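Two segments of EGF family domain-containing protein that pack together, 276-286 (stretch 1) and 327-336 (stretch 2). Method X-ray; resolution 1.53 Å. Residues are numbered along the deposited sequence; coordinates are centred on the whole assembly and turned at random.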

# COMPACT_ATOMS: atom_id res chain seq x y z
N ARG A 276 11.70 2.11 -2.83
CA ARG A 276 11.57 0.79 -3.42
C ARG A 276 10.44 0.03 -2.76
O ARG A 276 10.19 0.19 -1.56
CB ARG A 276 12.88 -0.00 -3.29
CG ARG A 276 12.81 -1.41 -3.87
CD ARG A 276 14.18 -2.06 -3.99
NE ARG A 276 14.07 -3.42 -4.52
CZ ARG A 276 14.32 -3.79 -5.78
NH1 ARG A 276 14.71 -2.91 -6.69
NH2 ARG A 276 14.16 -5.06 -6.12
N SER A 277 9.77 -0.79 -3.55
CA SER A 277 8.70 -1.66 -3.07
C SER A 277 7.66 -0.88 -2.28
O SER A 277 7.24 -1.29 -1.19
CB SER A 277 9.29 -2.80 -2.24
OG SER A 277 10.20 -3.54 -3.04
N LEU A 278 7.22 0.23 -2.84
CA LEU A 278 6.34 1.14 -2.13
C LEU A 278 4.97 0.53 -1.92
O LEU A 278 4.42 -0.10 -2.83
CB LEU A 278 6.20 2.46 -2.89
CG LEU A 278 7.48 3.29 -3.05
CD1 LEU A 278 7.18 4.56 -3.82
CD2 LEU A 278 8.10 3.62 -1.71
N PRO A 279 4.38 0.74 -0.74
CA PRO A 279 2.99 0.35 -0.56
C PRO A 279 2.05 1.30 -1.30
O PRO A 279 2.49 2.34 -1.81
CB PRO A 279 2.80 0.44 0.96
CG PRO A 279 3.70 1.52 1.38
CD PRO A 279 4.89 1.47 0.43
N ALA A 280 0.78 0.94 -1.38
CA ALA A 280 -0.18 1.73 -2.13
C ALA A 280 -1.56 1.65 -1.51
O ALA A 280 -1.88 0.71 -0.78
CB ALA A 280 -0.23 1.26 -3.59
N MET A 281 -2.38 2.66 -1.82
CA MET A 281 -3.79 2.67 -1.49
C MET A 281 -4.62 2.46 -2.75
O MET A 281 -4.44 3.16 -3.74
CB MET A 281 -4.18 4.01 -0.86
CG MET A 281 -3.50 4.32 0.46
SD MET A 281 -3.84 3.10 1.75
CE MET A 281 -5.62 3.14 1.78
N PHE A 282 -5.52 1.48 -2.72
CA PHE A 282 -6.49 1.28 -3.79
C PHE A 282 -7.87 1.66 -3.32
O PHE A 282 -8.27 1.33 -2.21
CB PHE A 282 -6.46 -0.17 -4.26
CG PHE A 282 -7.32 -0.44 -5.46
CD1 PHE A 282 -6.95 0.05 -6.71
CD2 PHE A 282 -8.48 -1.18 -5.35
CE1 PHE A 282 -7.73 -0.19 -7.82
CE2 PHE A 282 -9.28 -1.43 -6.47
CZ PHE A 282 -8.89 -0.93 -7.70
N ASP A 283 -8.60 2.39 -4.16
CA ASP A 283 -9.97 2.78 -3.88
C ASP A 283 -10.92 1.90 -4.71
O ASP A 283 -10.96 2.02 -5.94
CB ASP A 283 -10.16 4.26 -4.18
CG ASP A 283 -11.50 4.81 -3.73
OD1 ASP A 283 -12.50 4.07 -3.74
OD2 ASP A 283 -11.55 6.01 -3.36
N MET A 284 -11.65 1.01 -4.04
CA MET A 284 -12.53 0.05 -4.72
C MET A 284 -13.64 0.74 -5.49
O MET A 284 -14.17 0.18 -6.45
CB MET A 284 -13.17 -0.91 -3.71
CG MET A 284 -12.20 -1.78 -2.93
SD MET A 284 -11.41 -3.08 -3.88
CE MET A 284 -12.82 -4.13 -4.26
N SER A 285 -14.02 1.94 -5.06
CA SER A 285 -15.17 2.60 -5.67
C SER A 285 -14.77 3.38 -6.93
O SER A 285 -15.54 3.44 -7.88
CB SER A 285 -15.85 3.52 -4.66
OG SER A 285 -15.04 4.62 -4.31
N THR A 286 -13.56 3.94 -6.95
CA THR A 286 -13.13 4.78 -8.07
C THR A 286 -12.08 4.13 -8.96
O THR A 286 -11.83 4.59 -10.08
CB THR A 286 -12.55 6.11 -7.57
OG1 THR A 286 -11.32 5.87 -6.87
CG2 THR A 286 -13.54 6.81 -6.64
N SER A 327 -14.25 1.75 4.24
CA SER A 327 -14.37 0.39 3.71
C SER A 327 -14.17 0.27 2.21
O SER A 327 -14.12 -0.85 1.70
CB SER A 327 -15.73 -0.20 4.08
OG SER A 327 -15.86 -0.31 5.48
N ASN A 328 -14.07 1.39 1.51
CA ASN A 328 -13.74 1.38 0.09
C ASN A 328 -12.23 1.37 -0.16
O ASN A 328 -11.78 1.12 -1.28
CB ASN A 328 -14.36 2.59 -0.60
CG ASN A 328 -13.90 3.92 0.02
OD1 ASN A 328 -13.88 4.09 1.25
ND2 ASN A 328 -13.53 4.87 -0.84
N MET A 329 -11.44 1.64 0.88
CA MET A 329 -10.00 1.76 0.75
C MET A 329 -9.31 0.45 1.07
O MET A 329 -9.80 -0.36 1.86
CB MET A 329 -9.47 2.85 1.68
CG MET A 329 -10.03 4.24 1.43
SD MET A 329 -9.94 4.76 -0.31
CE MET A 329 -8.19 4.60 -0.62
N VAL A 330 -8.17 0.24 0.42
CA VAL A 330 -7.38 -0.97 0.58
C VAL A 330 -5.91 -0.60 0.69
O VAL A 330 -5.38 0.08 -0.18
CB VAL A 330 -7.56 -1.96 -0.60
CG1 VAL A 330 -7.08 -3.33 -0.23
CG2 VAL A 330 -9.01 -2.01 -1.07
N TYR A 331 -5.26 -1.06 1.76
CA TYR A 331 -3.82 -0.92 1.92
C TYR A 331 -3.15 -2.12 1.28
O TYR A 331 -3.38 -3.26 1.67
CB TYR A 331 -3.45 -0.79 3.41
CG TYR A 331 -1.99 -0.46 3.67
CD1 TYR A 331 -1.04 -1.46 3.78
CD2 TYR A 331 -1.57 0.86 3.79
CE1 TYR A 331 0.30 -1.16 4.02
CE2 TYR A 331 -0.24 1.17 4.02
CZ TYR A 331 0.69 0.16 4.13
OH TYR A 331 2.02 0.48 4.35
N VAL A 332 -2.32 -1.85 0.28
CA VAL A 332 -1.74 -2.87 -0.58
C VAL A 332 -0.23 -2.78 -0.54
O VAL A 332 0.32 -1.73 -0.83
CB VAL A 332 -2.23 -2.67 -2.03
CG1 VAL A 332 -1.56 -3.64 -2.98
CG2 VAL A 332 -3.75 -2.80 -2.09
N THR A 333 0.46 -3.86 -0.20
CA THR A 333 1.92 -3.84 -0.28
C THR A 333 2.39 -4.21 -1.69
O THR A 333 1.65 -4.79 -2.49
CB THR A 333 2.58 -4.78 0.74
OG1 THR A 333 2.40 -6.14 0.35
CG2 THR A 333 1.99 -4.55 2.13
N SER A 334 3.63 -3.85 -1.98
CA SER A 334 4.21 -4.09 -3.29
C SER A 334 4.25 -5.58 -3.59
O SER A 334 4.19 -6.00 -4.75
CB SER A 334 5.62 -3.49 -3.33
OG SER A 334 6.14 -3.44 -4.65
N HIS A 335 4.33 -6.39 -2.53
CA HIS A 335 4.42 -7.83 -2.65
C HIS A 335 3.09 -8.50 -2.29
O HIS A 335 3.02 -9.34 -1.39
CB HIS A 335 5.56 -8.35 -1.78
CG HIS A 335 6.92 -7.88 -2.21
ND1 HIS A 335 7.62 -6.89 -1.55
CD2 HIS A 335 7.71 -8.28 -3.24
CE1 HIS A 335 8.78 -6.69 -2.16
NE2 HIS A 335 8.86 -7.52 -3.19
N THR A 336 2.04 -8.11 -2.99
CA THR A 336 0.74 -8.73 -2.83
C THR A 336 0.70 -10.04 -3.61
O THR A 336 1.19 -10.10 -4.74
CB THR A 336 -0.36 -7.77 -3.32
OG1 THR A 336 -0.39 -6.61 -2.47
CG2 THR A 336 -1.73 -8.43 -3.30
O HOH W 1 5.11 -2.44 0.12
O HOH W 2 1.92 -1.56 -3.55

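The two stretches lie side by side as antiparallel strands, 280-283 and 329-332. Their N-to-C directions differ by 151°, and their axes approach to 4.7 Å. Ala280 pairs with Val332, and Phe282 with Val330, as hydrogen-bonded pairs. Ala280 N donates to Val332 O at 2.8 Å, and Val332 N returns a bond to Ala280 O at 2.8 Å. Two residues on, Phe282 N donates to Val330 O at 2.9 Å, and Val330 N donates to Phe282 O at 2.8 Å. The last of these is the most bent, with an angle of 132° at the hydrogen. Met281 with Tyr331 and Asp283 with Met329 are the non-hydrogen-bonded pairs between and beyond them. Here CA-H groups approach carbonyls instead, as where Met281 CA lies 3.3 Å from Val330 O.

The backbone ladder continues past the strand at one end, where Met284 N donates to Asn328 O at 2.8 Å in a nearly straight bond. At the other end the two stretches are joined through water. Water 1 donates to Ser277 O (2.8 Å) and accepts from Ser334 N (2.9 Å). Water 2 donates to Leu278 O (3.0 Å) and to Val332 O (3.2 Å), so Val332 O serves both the strand pairing and the solvent link.

Side chains alternate between the two faces of the sheet. One face carries Met281, Asp283, Met329 and Tyr331. The methyl ends of the two methionines meet, with Met281 CE 3.8 Å from Met329 CE. Met281 SD also lies 3.8 Å from Tyr331 CD2 and approaches the ring obliquely. Pro279 extends this apolar patch, its CB 3.8 Å from Tyr331 CZ.

The other face carries Ala280, Phe282, Val330 and Val332. Phe282 CB sits 4.2 Å from Val330 CB and 4.4 Å from Val332 CG2. The end of the Phe282 side chain leads away from the second stretch, but Val330 CG2 still lies at the edge of its ring. The same methyl meets Met284, with Val330 CG2 3.7 Å from Met284 CG. On both faces these are van der Waals contacts between apolar groups, which have no hydrogen bonds to make and pack against each other instead.

Asp283 is the polar hub. Asn328 ND2 donates to Asp283 OD1 at 3.2 Å, a side-chain bond between the stretches near the Met284 backbone bond. Asp283 OD1 also accepts from Ser285 N at 2.9 Å and from Ser285 OG at 2.7 Å. These bonds tie the carboxylate to the turn that follows its own strand while it holds Asn328 across the interface.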